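Local structure of putative DNA ligase-like protein Rv0938/MT0965 (Mycobacterium tuberculosis, 2IRU) at residues D31-Y36 with G101-A106; H46-P51 with Q117-A122; W78-T83 with I95-T100; G132-L137 with V190-A195. The protein probably repairs DNA double-strand breaks with Ku by non-homologous end joining, this chain being its primase-like polymerase domain. All blocks are in the same frame, centred on the assembly; numbering follows the deposited sequence.

In the fold
Contacts 1 and 2 are buried, whereas contacts 3 and 4 are only partly so. Contact 1 is purely apolar helix packing. Its two helices recur elsewhere: 29-47 runs on into contact 2, and 99-107 begins in contact 3, where Ile-96 packs against Leu-102 and Trp-104. Contact 2 mixes proline-aromatic packing with a backbone hydrogen bond and two arginines, one of them buried, and touches contact 3, through Phe-120 and Ala-82, and contact 4, through Arg-50 with Thr-135 and Gln-117 with Arg-136. Contacts 3 and 4 each pair one backbone hydrogen bond with a bridging water, contact 3 adding a serine-aspartate bond, and both lie beside a helix N-terminus. Contacts 1 and 4 lie on opposite sides of the chain's centre.

Contact 1: residues D31-Y36 with G101-A106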
loop_
_atom_site.group_PDB
_atom_site.type_symbol
_atom_site.label_atom_id
_atom_site.label_comp_id
_atom_site.label_asym_id
_atom_site.label_seq_id
_atom_site.Cartn_x
_atom_site.Cartn_y
_atom_site.Cartn_z
ATOM N N ASP A 31 -9.450 14.164 -12.889
ATOM C CA ASP A 31 -9.743 13.917 -11.465
ATOM C C ASP A 31 -8.564 13.226 -10.782
ATOM O O ASP A 31 -8.182 13.571 -9.647
ATOM C CB ASP A 31 -10.977 13.030 -11.313
ATOM C CG ASP A 31 -12.279 13.758 -11.665
ATOM O OD1 ASP A 31 -12.391 14.984 -11.417
ATOM O OD2 ASP A 31 -13.196 13.066 -12.141
ATOM N N ILE A 32 -8.050 12.203 -11.447
ATOM C CA ILE A 32 -6.951 11.400 -10.890
ATOM C C ILE A 32 -5.641 12.203 -10.773
ATOM O O ILE A 32 -4.907 12.111 -9.756
ATOM C CB ILE A 32 -6.846 10.074 -11.704
ATOM C CG1 ILE A 32 -8.187 9.280 -11.615
ATOM C CG2 ILE A 32 -5.655 9.249 -11.332
ATOM C CD1 ILE A 32 -8.678 8.977 -10.243
ATOM N N PHE A 33 -5.368 13.000 -11.808
ATOM C CA PHE A 33 -4.202 13.897 -11.831
ATOM C C PHE A 33 -4.254 14.836 -10.622
ATOM O O PHE A 33 -3.278 15.006 -9.868
ATOM C CB PHE A 33 -4.216 14.671 -13.161
ATOM C CG PHE A 33 -2.890 15.332 -13.543
ATOM C CD1 PHE A 33 -1.804 14.578 -14.008
ATOM C CD2 PHE A 33 -2.798 16.724 -13.562
ATOM C CE1 PHE A 33 -0.623 15.231 -14.444
ATOM C CE2 PHE A 33 -1.618 17.362 -13.993
ATOM C CZ PHE A 33 -0.549 16.599 -14.429
ATOM N N ASP A 34 -5.428 15.424 -10.395
ATOM C CA ASP A 34 -5.559 16.364 -9.290
ATOM C C ASP A 34 -5.488 15.601 -7.972
ATOM O O ASP A 34 -4.943 16.091 -7.012
ATOM C CB ASP A 34 -6.870 17.158 -9.411
ATOM C CG ASP A 34 -6.757 18.339 -10.407
ATOM O OD1 ASP A 34 -5.635 18.653 -10.886
ATOM O OD2 ASP A 34 -7.801 18.976 -10.682
ATOM N N TYR A 35 -6.037 14.401 -7.934
ATOM C CA TYR A 35 -5.972 13.633 -6.690
ATOM C C TYR A 35 -4.542 13.329 -6.269
ATOM O O TYR A 35 -4.151 13.572 -5.104
ATOM C CB TYR A 35 -6.780 12.348 -6.792
ATOM C CG TYR A 35 -6.526 11.470 -5.597
ATOM C CD1 TYR A 35 -7.159 11.719 -4.353
ATOM C CD2 TYR A 35 -5.659 10.372 -5.693
ATOM C CE1 TYR A 35 -6.921 10.864 -3.227
ATOM C CE2 TYR A 35 -5.384 9.530 -4.573
ATOM C CZ TYR A 35 -6.021 9.782 -3.350
ATOM O OH TYR A 35 -5.760 9.022 -2.219
ATOM N N TYR A 36 -3.749 12.811 -7.211
ATOM C CA TYR A 36 -2.384 12.422 -6.847
ATOM C C TYR A 36 -1.544 13.706 -6.526
ATOM O O TYR A 36 -0.668 13.698 -5.643
ATOM C CB TYR A 36 -1.779 11.547 -7.937
ATOM C CG TYR A 36 -2.110 10.082 -7.731
ATOM C CD1 TYR A 36 -1.794 9.460 -6.505
ATOM C CD2 TYR A 36 -2.700 9.318 -8.729
ATOM C CE1 TYR A 36 -2.066 8.112 -6.275
ATOM C CE2 TYR A 36 -2.980 7.943 -8.517
ATOM C CZ TYR A 36 -2.650 7.356 -7.275
ATOM O OH TYR A 36 -2.944 6.022 -7.009
ATOM N N GLY A 101 6.560 12.758 -10.054
ATOM C CA GLY A 101 6.520 11.323 -10.231
ATOM C C GLY A 101 5.091 10.806 -10.116
ATOM O O GLY A 101 4.650 9.943 -10.868
ATOM N N LEU A 102 4.356 11.326 -9.125
ATOM C CA LEU A 102 2.950 10.925 -8.981
ATOM C C LEU A 102 2.091 11.468 -10.137
ATOM O O LEU A 102 1.123 10.825 -10.531
ATOM C CB LEU A 102 2.388 11.360 -7.632
ATOM C CG LEU A 102 2.872 10.510 -6.467
ATOM C CD1 LEU A 102 2.600 11.162 -5.132
ATOM C CD2 LEU A 102 2.289 9.093 -6.501
ATOM N N ALA A 103 2.439 12.646 -10.648
ATOM C CA ALA A 103 1.805 13.122 -11.893
ATOM C C ALA A 103 2.007 12.109 -13.051
ATOM O O ALA A 103 1.092 11.860 -13.854
ATOM C CB ALA A 103 2.294 14.502 -12.253
ATOM N N TRP A 104 3.218 11.539 -13.147
ATOM C CA TRP A 104 3.516 10.492 -14.154
ATOM C C TRP A 104 2.652 9.247 -13.875
ATOM O O TRP A 104 2.032 8.691 -14.780
ATOM C CB TRP A 104 5.019 10.127 -14.102
ATOM C CG TRP A 104 5.365 9.014 -15.011
ATOM C CD1 TRP A 104 5.366 9.033 -16.392
ATOM C CD2 TRP A 104 5.645 7.664 -14.626
ATOM N NE1 TRP A 104 5.703 7.787 -16.874
ATOM C CE2 TRP A 104 5.891 6.933 -15.815
ATOM C CE3 TRP A 104 5.776 7.012 -13.380
ATOM C CZ2 TRP A 104 6.223 5.561 -15.792
ATOM C CZ3 TRP A 104 6.102 5.676 -13.342
ATOM C CH2 TRP A 104 6.346 4.952 -14.550
ATOM N N ILE A 105 2.538 8.851 -12.608
ATOM C CA ILE A 105 1.672 7.736 -12.237
ATOM C C ILE A 105 0.226 7.988 -12.765
ATOM O O ILE A 105 -0.382 7.116 -13.391
ATOM C CB ILE A 105 1.689 7.569 -10.723
ATOM C CG1 ILE A 105 3.015 6.889 -10.295
ATOM C CG2 ILE A 105 0.443 6.806 -10.230
ATOM C CD1 ILE A 105 3.174 5.446 -10.791
ATOM N N ALA A 106 -0.283 9.193 -12.557
ATOM C CA ALA A 106 -1.635 9.528 -13.004
ATOM C C ALA A 106 -1.726 9.519 -14.522
ATOM O O ALA A 106 -2.646 8.951 -15.081
ATOM C CB ALA A 106 -2.001 10.891 -12.484
#
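The Tyr-36 ring has Ile-105 CG2 over one face, 4.0 Å from its CE2, and Tyr-35 CD2 of its own helix over the centre of the opposite face. Leu-102 CD2 (4.1 Å from Tyr-36 CD1) and Ala-106 CB (4.1 Å from Tyr-36 CD2) lie on the same side as Ile-105 but come in obliquely. Together they form one half of an antiparallel helix-helix packing between 29-47 and 99-107, whose local axes approach to 8.6 Å at a crossing angle of 156°. The other half is Phe-33. Its CG is anti to the backbone N (chi1 -163°), and the ring beyond it brings CE1 to 3.7 Å from Ala-103 CB. The small alanines let the helices come close: Ala-106 CB lies 3.8 Å from Phe-33 CA and also meets Phe-33 CD1. No hydrogen bond crosses the interface. The one polar group among its large side chains, the Tyr-36 hydroxyl, is satisfied beyond it by Leu-111 O and Leu-246 N, which tie the end of the ring to the loops near Arg-247 and His-114, predicted substrate-binding residues of the polymerase site. Leu-102 also packs on Ala-40, Met-43 and Leu-44, prolonging the apolar seam along helix 29-47. At the other end the seam finishes with Ile-32, whose CG2 stands 4.2 Å from Ala-106 CB.

Contact 2: residues H46-P51 with Q117-A122; sequences HIAGRP and QWRFVA
Gly-49 O accepts the backbone N-H of Phe-120 at 2.8 Å, the donor lying nearly along the C=O axis, and the same oxygen receives a CA-H contact from Arg-119, whose CA is 3.3 Å away. Gly-49 has a positive phi (74°) as the third residue of the type II turn from Ile-47 to Arg-50. The turn's preceding carbonyl, Ala-48 O, sits over the centre of one face of the Arg-119 guanidinium, 3.3 Å from CZ. Beside it, the guanidinium of Arg-50 carries Arg-119 CG over one face, 3.7 Å from the CZ of Arg-50, and has the Gln-117 carbonyl carbon at its edge. The two guanidinium planes are 73° apart, and Arg-50 NH2 comes within 4.6 Å of Arg-119 NH1. This proximity of like charges is probably eased by Asp-291, which forms a salt bridge with Arg-50 NH2; Thr-135 OG1 binds the same nitrogen, and Pro-116 O holds NH1. A different chemistry takes over at Pro-51. Its CD makes a CH-pi contact over the six-membered ring of Trp-118, 4.1 Å from the centroid, and lies 3.5 Å from Phe-120 CE2. Trp-118 CZ3 lies over the centre of one face of the Phe-120 ring. The contact thus joins the turn leaving helix 29-47 to strand 118-122 of the mixed sheet, with strand 129-143 beside that strand and the 80-84/91-95 hairpin packed on Phe-120.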
loop_
_atom_site.group_PDB
_atom_site.type_symbol
_atom_site.label_atom_id
_atom_site.label_comp_id
_atom_site.label_asym_id
_atom_site.label_seq_id
_atom_site.Cartn_x
_atom_site.Cartn_y
_atom_site.Cartn_z
ATOM N N HIS A 46 5.710 7.544 2.439
ATOM C CA HIS A 46 5.444 6.099 2.615
ATOM C C HIS A 46 5.795 5.204 1.430
ATOM O O HIS A 46 5.739 3.951 1.542
ATOM C CB HIS A 46 3.999 5.873 3.089
ATOM C CG HIS A 46 3.573 6.883 4.104
ATOM N ND1 HIS A 46 4.109 6.931 5.375
ATOM C CD2 HIS A 46 2.716 7.921 4.011
ATOM C CE1 HIS A 46 3.582 7.958 6.023
ATOM N NE2 HIS A 46 2.740 8.579 5.210
ATOM N N ILE A 47 6.163 5.855 0.314
ATOM C CA ILE A 47 6.655 5.173 -0.871
ATOM C C ILE A 47 8.105 5.546 -1.229
ATOM O O ILE A 47 8.723 4.858 -2.027
ATOM C CB ILE A 47 5.702 5.315 -2.070
ATOM C CG1 ILE A 47 5.608 6.775 -2.518
ATOM C CG2 ILE A 47 4.283 4.873 -1.645
ATOM C CD1 ILE A 47 4.658 6.982 -3.782
ATOM N N ALA A 48 8.634 6.599 -0.597
ATOM C CA ALA A 48 10.058 6.978 -0.782
ATOM C C ALA A 48 10.977 5.770 -0.574
ATOM O O ALA A 48 10.811 4.979 0.370
ATOM C CB ALA A 48 10.447 8.072 0.206
ATOM N N GLY A 49 11.986 5.663 -1.443
ATOM C CA GLY A 49 13.001 4.630 -1.297
ATOM C C GLY A 49 12.535 3.227 -1.672
ATOM O O GLY A 49 13.317 2.279 -1.573
ATOM N N ARG A 50 11.274 3.090 -2.110
ATOM C CA ARG A 50 10.725 1.751 -2.393
ATOM C C ARG A 50 10.531 1.542 -3.895
ATOM O O ARG A 50 10.137 2.495 -4.592
ATOM C CB ARG A 50 9.375 1.589 -1.701
ATOM C CG ARG A 50 9.527 1.805 -0.201
ATOM C CD ARG A 50 8.202 1.621 0.592
ATOM N NE ARG A 50 8.454 2.225 1.899
ATOM C CZ ARG A 50 9.009 1.599 2.945
ATOM N NH1 ARG A 50 9.264 0.278 2.915
ATOM N NH2 ARG A 50 9.265 2.292 4.047
ATOM N N PRO A 51 10.751 0.296 -4.395
ATOM C CA PRO A 51 10.428 0.013 -5.797
ATOM C C PRO A 51 8.915 0.084 -5.973
ATOM O O PRO A 51 8.180 -0.575 -5.234
ATOM C CB PRO A 51 10.915 -1.430 -6.009
ATOM C CG PRO A 51 10.872 -2.090 -4.571
ATOM C CD PRO A 51 11.195 -0.908 -3.650
ATOM N N GLN A 117 7.902 -3.565 1.923
ATOM C CA GLN A 117 8.076 -2.979 3.261
ATOM C C GLN A 117 9.541 -2.649 3.561
ATOM O O GLN A 117 9.868 -2.240 4.679
ATOM C CB GLN A 117 7.481 -3.921 4.351
ATOM C CG GLN A 117 6.080 -4.404 3.995
ATOM C CD GLN A 117 5.155 -3.242 3.543
ATOM O OE1 GLN A 117 5.018 -2.229 4.268
ATOM N NE2 GLN A 117 4.545 -3.372 2.336
ATOM N N TRP A 118 10.379 -2.847 2.554
ATOM C CA TRP A 118 11.793 -2.463 2.601
ATOM C C TRP A 118 12.093 -1.270 1.695
ATOM O O TRP A 118 11.342 -0.979 0.755
ATOM C CB TRP A 118 12.705 -3.652 2.274
ATOM C CG TRP A 118 12.430 -4.291 0.930
ATOM C CD1 TRP A 118 11.641 -5.400 0.702
ATOM C CD2 TRP A 118 12.960 -3.901 -0.350
ATOM N NE1 TRP A 118 11.650 -5.721 -0.630
ATOM C CE2 TRP A 118 12.458 -4.827 -1.302
ATOM C CE3 TRP A 118 13.825 -2.872 -0.789
ATOM C CZ2 TRP A 118 12.771 -4.745 -2.667
ATOM C CZ3 TRP A 118 14.125 -2.790 -2.157
ATOM C CH2 TRP A 118 13.576 -3.715 -3.074
ATOM N N ARG A 119 13.187 -0.579 2.001
ATOM C CA ARG A 119 13.716 0.478 1.120
ATOM C C ARG A 119 15.090 0.146 0.552
ATOM O O ARG A 119 15.894 -0.569 1.188
ATOM C CB ARG A 119 13.836 1.788 1.879
ATOM C CG ARG A 119 12.517 2.385 2.303
ATOM C CD ARG A 119 12.749 3.506 3.282
ATOM N NE ARG A 119 13.328 4.679 2.656
ATOM C CZ ARG A 119 12.825 5.901 2.805
ATOM N NH1 ARG A 119 11.756 6.072 3.585
ATOM N NH2 ARG A 119 13.384 6.938 2.201
ATOM N N PHE A 120 15.352 0.643 -0.649
ATOM C CA PHE A 120 16.730 0.691 -1.161
ATOM C C PHE A 120 17.651 1.486 -0.237
ATOM O O PHE A 120 17.242 2.491 0.386
ATOM C CB PHE A 120 16.741 1.325 -2.544
ATOM C CG PHE A 120 16.129 0.468 -3.594
ATOM C CD1 PHE A 120 16.818 -0.618 -4.119
ATOM C CD2 PHE A 120 14.862 0.769 -4.079
ATOM C CE1 PHE A 120 16.242 -1.425 -5.094
ATOM C CE2 PHE A 120 14.270 -0.034 -5.081
ATOM C CZ PHE A 120 14.937 -1.104 -5.584
ATOM N N VAL A 121 18.901 1.041 -0.162
ATOM C CA VAL A 121 19.888 1.760 0.623
ATOM C C VAL A 121 21.123 1.952 -0.236
ATOM O O VAL A 121 21.516 1.035 -0.958
ATOM C CB VAL A 121 20.264 1.050 1.957
ATOM C CG1 VAL A 121 19.056 0.908 2.868
ATOM C CG2 VAL A 121 20.943 -0.299 1.717
ATOM N N ALA A 122 21.689 3.151 -0.152
ATOM C CA ALA A 122 22.924 3.498 -0.860
ATOM C C ALA A 122 24.124 2.781 -0.249
ATOM O O ALA A 122 24.436 2.957 0.938
ATOM C CB ALA A 122 23.137 5.009 -0.856
#

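Contact 3: residues W78-T83 with I95-T100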
loop_
_atom_site.group_PDB
_atom_site.type_symbol
_atom_site.label_atom_id
_atom_site.label_comp_id
_atom_site.label_asym_id
_atom_site.label_seq_id
_atom_site.Cartn_x
_atom_site.Cartn_y
_atom_site.Cartn_z
ATOM N N TRP A 78 14.144 11.300 -15.865
ATOM C CA TRP A 78 14.384 11.923 -14.558
ATOM C C TRP A 78 13.810 11.122 -13.385
ATOM O O TRP A 78 14.080 11.438 -12.203
ATOM C CB TRP A 78 13.867 13.373 -14.555
ATOM C CG TRP A 78 12.443 13.514 -15.098
ATOM C CD1 TRP A 78 12.073 13.977 -16.342
ATOM C CD2 TRP A 78 11.219 13.209 -14.412
ATOM N NE1 TRP A 78 10.703 13.984 -16.471
ATOM C CE2 TRP A 78 10.149 13.514 -15.307
ATOM C CE3 TRP A 78 10.913 12.716 -13.133
ATOM C CZ2 TRP A 78 8.801 13.339 -14.963
ATOM C CZ3 TRP A 78 9.540 12.524 -12.791
ATOM C CH2 TRP A 78 8.511 12.824 -13.721
ATOM N N LEU A 79 13.011 10.079 -13.672
ATOM C CA LEU A 79 12.533 9.223 -12.579
ATOM C C LEU A 79 13.714 8.524 -11.898
ATOM O O LEU A 79 14.617 8.014 -12.569
ATOM C CB LEU A 79 11.571 8.164 -13.129
ATOM C CG LEU A 79 10.163 8.672 -13.428
ATOM C CD1 LEU A 79 9.454 7.633 -14.306
ATOM C CD2 LEU A 79 9.394 8.864 -12.123
ATOM N N SER A 80 13.721 8.543 -10.566
ATOM C CA SER A 80 14.643 7.677 -9.826
ATOM C C SER A 80 14.321 6.208 -10.137
ATOM O O SER A 80 13.170 5.851 -10.428
ATOM C CB SER A 80 14.532 7.953 -8.337
ATOM O OG SER A 80 14.933 9.292 -8.091
ATOM N N ARG A 81 15.357 5.361 -10.095
ATOM C CA ARG A 81 15.176 3.939 -10.319
ATOM C C ARG A 81 16.277 3.148 -9.640
ATOM O O ARG A 81 17.383 3.653 -9.376
ATOM C CB ARG A 81 15.129 3.595 -11.806
ATOM C CG ARG A 81 16.458 3.892 -12.525
ATOM C CD ARG A 81 16.190 4.183 -13.992
ATOM N NE ARG A 81 15.545 5.485 -14.192
ATOM C CZ ARG A 81 14.874 5.830 -15.296
ATOM N NH1 ARG A 81 14.734 4.969 -16.307
ATOM N NH2 ARG A 81 14.301 7.027 -15.382
ATOM N N ALA A 82 15.973 1.880 -9.384
ATOM C CA ALA A 82 16.953 1.000 -8.793
ATOM C C ALA A 82 16.618 -0.450 -9.092
ATOM O O ALA A 82 15.480 -0.765 -9.413
ATOM C CB ALA A 82 17.093 1.257 -7.302
ATOM N N THR A 83 17.625 -1.326 -8.970
ATOM C CA THR A 83 17.525 -2.677 -9.489
ATOM C C THR A 83 17.419 -3.709 -8.352
ATOM O O THR A 83 18.136 -3.604 -7.334
ATOM C CB THR A 83 18.752 -2.972 -10.384
ATOM O OG1 THR A 83 18.856 -1.943 -11.379
ATOM C CG2 THR A 83 18.642 -4.311 -11.055
ATOM N N ILE A 95 11.375 4.569 -8.566
ATOM C CA ILE A 95 11.126 4.935 -7.158
ATOM C C ILE A 95 10.407 6.286 -7.283
ATOM O O ILE A 95 10.936 7.211 -7.863
ATOM C CB ILE A 95 12.450 5.096 -6.382
ATOM C CG1 ILE A 95 13.224 3.764 -6.314
ATOM C CG2 ILE A 95 12.181 5.735 -4.967
ATOM C CD1 ILE A 95 14.663 3.964 -5.946
ATOM N N ILE A 96 9.205 6.378 -6.735
ATOM C CA ILE A 96 8.429 7.615 -6.835
ATOM C C ILE A 96 8.737 8.418 -5.593
ATOM O O ILE A 96 8.495 7.947 -4.481
ATOM C CB ILE A 96 6.924 7.287 -6.941
ATOM C CG1 ILE A 96 6.674 6.380 -8.178
ATOM C CG2 ILE A 96 6.100 8.556 -6.940
ATOM C CD1 ILE A 96 7.043 6.975 -9.540
ATOM N N ASP A 97 9.325 9.603 -5.796
ATOM C CA ASP A 97 9.884 10.382 -4.682
ATOM C C ASP A 97 9.696 11.881 -4.876
ATOM O O ASP A 97 10.323 12.685 -4.176
ATOM C CB ASP A 97 11.372 10.018 -4.438
ATOM C CG ASP A 97 12.243 10.190 -5.686
ATOM O OD1 ASP A 97 11.789 10.802 -6.696
ATOM O OD2 ASP A 97 13.425 9.712 -5.651
ATOM N N SER A 98 8.799 12.232 -5.806
ATOM C CA SER A 98 8.448 13.637 -6.054
ATOM C C SER A 98 7.000 13.711 -6.517
ATOM O O SER A 98 6.419 12.733 -7.027
ATOM C CB SER A 98 9.334 14.235 -7.140
ATOM O OG SER A 98 9.028 13.666 -8.425
ATOM N N ALA A 99 6.419 14.899 -6.336
ATOM C CA ALA A 99 5.054 15.140 -6.813
ATOM C C ALA A 99 4.928 14.874 -8.326
ATOM O O ALA A 99 3.946 14.259 -8.797
ATOM C CB ALA A 99 4.630 16.576 -6.458
ATOM N N THR A 100 5.951 15.277 -9.079
ATOM C CA THR A 100 5.895 15.075 -10.521
ATOM C C THR A 100 5.912 13.581 -10.887
ATOM O O THR A 100 5.281 13.174 -11.872
ATOM C CB THR A 100 6.979 15.864 -11.259
ATOM O OG1 THR A 100 6.903 17.241 -10.859
ATOM C CG2 THR A 100 6.717 15.817 -12.732
HETATM O O HOH W 1 11.625 9.561 -9.122
#
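At the open end of the antiparallel beta-hairpin 80-84/91-95, Ile-95 N donates to Ser-80 O at 2.9 Å, from well above the carbonyl plane; residues 86-91, which include most of the turn of this hairpin, are predicted to contact DNA. Just beyond, a water takes over the bridging: it accepts from Ser-80 N at 2.7 Å and donates to Ile-95 O and to Asp-97 OD1. The other carboxylate oxygen, Asp-97 OD2, receives the Ser-80 hydroxyl at 2.9 Å on its syn side, so the serine is held through both backbone and side chain. Placing Asp-97 CG between its own backbone N and carbonyl carbon (chi1 56°) starts the carboxylate toward this serine. Within the same segment as Ser-80, Arg-81 folds back to grip Leu-79 O side-on with NE and NH2, both from one face of its plane; NH2 also reaches Pro-76 O. Apolar contacts flank this polar network. On the hairpin side, Ala-82 CB meets Ile-95 CD1 at 3.9 Å, and both residues pack against Phe-120. On the side toward helix 99-107, Leu-79 and Ile-96 lie side by side, with Leu-79 CD2 4.0 Å from Ile-96 CD1, and both touch Trp-104. Ser-98 is the N-cap of that helix, its OG bound to Gly-101 N. In the helix's first turn, Thr-100 crosses Trp-78 at about a right angle, with CG2 3.6 Å from Trp-78 CH2.

Contact 4: residues G132-L137 with V190-A195; sequences GPATRL and VSSRGA
Ala-134 and Val-190 form an antiparallel hydrogen-bonded pair, joined by the bond from Ala-134 N to Val-190 O at 2.8 Å; it is bent at the hydrogen (135°). The same carbonyl oxygen also lies 3.4 Å from Pro-133 CB. A second polar link runs through water: one molecule donates to Gly-132 O at 2.7 Å and is hydrogen-bonded to Ser-192 OG, tying the strand to the first turn of the helix. That turn is fixed by an N-cap. Ser-191 OG accepts from Gly-194 N at 2.9 Å, while Ser-191 O takes the N-H of Ala-195, and the helix begins at Ser-192. Apolar contacts converge on a single methyl group. Ala-195 CB meets Ala-134 CB at 3.7 Å and Leu-137 CD2 at the same separation, and so rests against residues on both sides of the corner that the chain turns at Arg-136. Leu-137 CG is anti to its carbonyl carbon (chi1 -53°), the start of the branch that ends beside the helix. Arg-136 itself points away from this contact and has Asp-291, Gln-117 and His-46 as polar partners. Here the N-terminus of helix 192-209 packs beside strand 129-143, which farther on carries Asp-140 and Asp-142, predicted manganese ligands; strands 118-122 and 180-186 flank the contact, Trp-118 touching Ser-192 and Leu-186 touching Ala-134 and Leu-137.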
loop_
_atom_site.group_PDB
_atom_site.type_symbol
_atom_site.label_atom_id
_atom_site.label_comp_id
_atom_site.label_asym_id
_atom_site.label_seq_id
_atom_site.Cartn_x
_atom_site.Cartn_y
_atom_site.Cartn_z
ATOM N N GLY A 132 17.483 -3.017 1.038
ATOM C CA GLY A 132 17.935 -2.959 2.413
ATOM C C GLY A 132 16.901 -3.653 3.307
ATOM O O GLY A 132 16.017 -4.364 2.820
ATOM N N PRO A 133 17.000 -3.440 4.624
ATOM C CA PRO A 133 16.114 -4.071 5.597
ATOM C C PRO A 133 14.652 -3.614 5.498
ATOM O O PRO A 133 14.325 -2.573 4.886
ATOM C CB PRO A 133 16.717 -3.625 6.940
ATOM C CG PRO A 133 18.103 -3.234 6.622
ATOM C CD PRO A 133 17.988 -2.581 5.290
ATOM N N ALA A 134 13.768 -4.417 6.084
ATOM C CA ALA A 134 12.404 -3.985 6.273
ATOM C C ALA A 134 12.397 -2.806 7.244
ATOM O O ALA A 134 13.112 -2.823 8.259
ATOM C CB ALA A 134 11.545 -5.145 6.804
ATOM N N THR A 135 11.602 -1.778 6.933
ATOM C CA THR A 135 11.492 -0.615 7.814
ATOM C C THR A 135 10.226 -0.666 8.672
ATOM O O THR A 135 10.118 0.039 9.681
ATOM C CB THR A 135 11.471 0.714 7.034
ATOM O OG1 THR A 135 10.262 0.817 6.296
ATOM C CG2 THR A 135 12.722 0.858 6.100
ATOM N N ARG A 136 9.274 -1.491 8.254
ATOM C CA ARG A 136 7.954 -1.605 8.921
ATOM C C ARG A 136 7.404 -2.980 8.633
ATOM O O ARG A 136 7.853 -3.635 7.676
ATOM C CB ARG A 136 7.008 -0.526 8.347
ATOM C CG ARG A 136 6.669 -0.690 6.869
ATOM C CD ARG A 136 6.107 0.600 6.268
ATOM N NE ARG A 136 5.644 0.349 4.904
ATOM C CZ ARG A 136 5.506 1.261 3.938
ATOM N NH1 ARG A 136 5.818 2.542 4.149
ATOM N NH2 ARG A 136 5.066 0.870 2.739
ATOM N N LEU A 137 6.459 -3.442 9.469
ATOM C CA LEU A 137 5.673 -4.638 9.156
ATOM C C LEU A 137 4.320 -4.266 8.540
ATOM O O LEU A 137 3.743 -3.213 8.835
ATOM C CB LEU A 137 5.395 -5.479 10.426
ATOM C CG LEU A 137 6.530 -5.925 11.348
ATOM C CD1 LEU A 137 5.957 -6.717 12.545
ATOM C CD2 LEU A 137 7.534 -6.752 10.585
ATOM N N VAL A 190 15.524 -4.988 10.441
ATOM C CA VAL A 190 15.586 -6.436 10.319
ATOM C C VAL A 190 15.410 -6.803 8.840
ATOM O O VAL A 190 14.717 -6.085 8.107
ATOM C CB VAL A 190 14.538 -7.121 11.279
ATOM C CG1 VAL A 190 13.155 -7.159 10.675
ATOM C CG2 VAL A 190 14.986 -8.504 11.716
ATOM N N SER A 191 16.040 -7.901 8.399
ATOM C CA SER A 191 15.835 -8.375 7.017
ATOM C C SER A 191 14.358 -8.659 6.775
ATOM O O SER A 191 13.588 -8.905 7.734
ATOM C CB SER A 191 16.642 -9.644 6.742
ATOM O OG SER A 191 16.083 -10.734 7.456
ATOM N N SER A 192 13.955 -8.659 5.505
ATOM C CA SER A 192 12.570 -9.010 5.175
ATOM C C SER A 192 12.259 -10.440 5.646
ATOM O O SER A 192 11.183 -10.676 6.209
ATOM C CB SER A 192 12.296 -8.837 3.678
ATOM O OG SER A 192 12.315 -7.462 3.340
ATOM N N ARG A 193 13.212 -11.369 5.463
ATOM C CA ARG A 193 13.054 -12.747 5.973
ATOM C C ARG A 193 12.775 -12.714 7.482
ATOM O O ARG A 193 11.878 -13.421 7.976
ATOM C CB ARG A 193 14.269 -13.628 5.613
ATOM C CG ARG A 193 14.325 -13.985 4.098
ATOM C CD ARG A 193 15.488 -14.900 3.777
ATOM N NE ARG A 193 16.724 -14.316 4.283
ATOM C CZ ARG A 193 17.663 -13.746 3.531
ATOM N NH1 ARG A 193 17.549 -13.706 2.211
ATOM N NH2 ARG A 193 18.742 -13.250 4.113
ATOM N N GLY A 194 13.509 -11.868 8.204
ATOM C CA GLY A 194 13.333 -11.705 9.648
ATOM C C GLY A 194 11.987 -11.111 10.011
ATOM O O GLY A 194 11.310 -11.603 10.920
ATOM N N ALA A 195 11.617 -10.035 9.308
ATOM C CA ALA A 195 10.300 -9.384 9.449
ATOM C C ALA A 195 9.159 -10.357 9.226
ATOM O O ALA A 195 8.151 -10.350 9.967
ATOM C CB ALA A 195 10.186 -8.190 8.479
HETATM O O HOH W 2 14.748 -6.622 2.038
#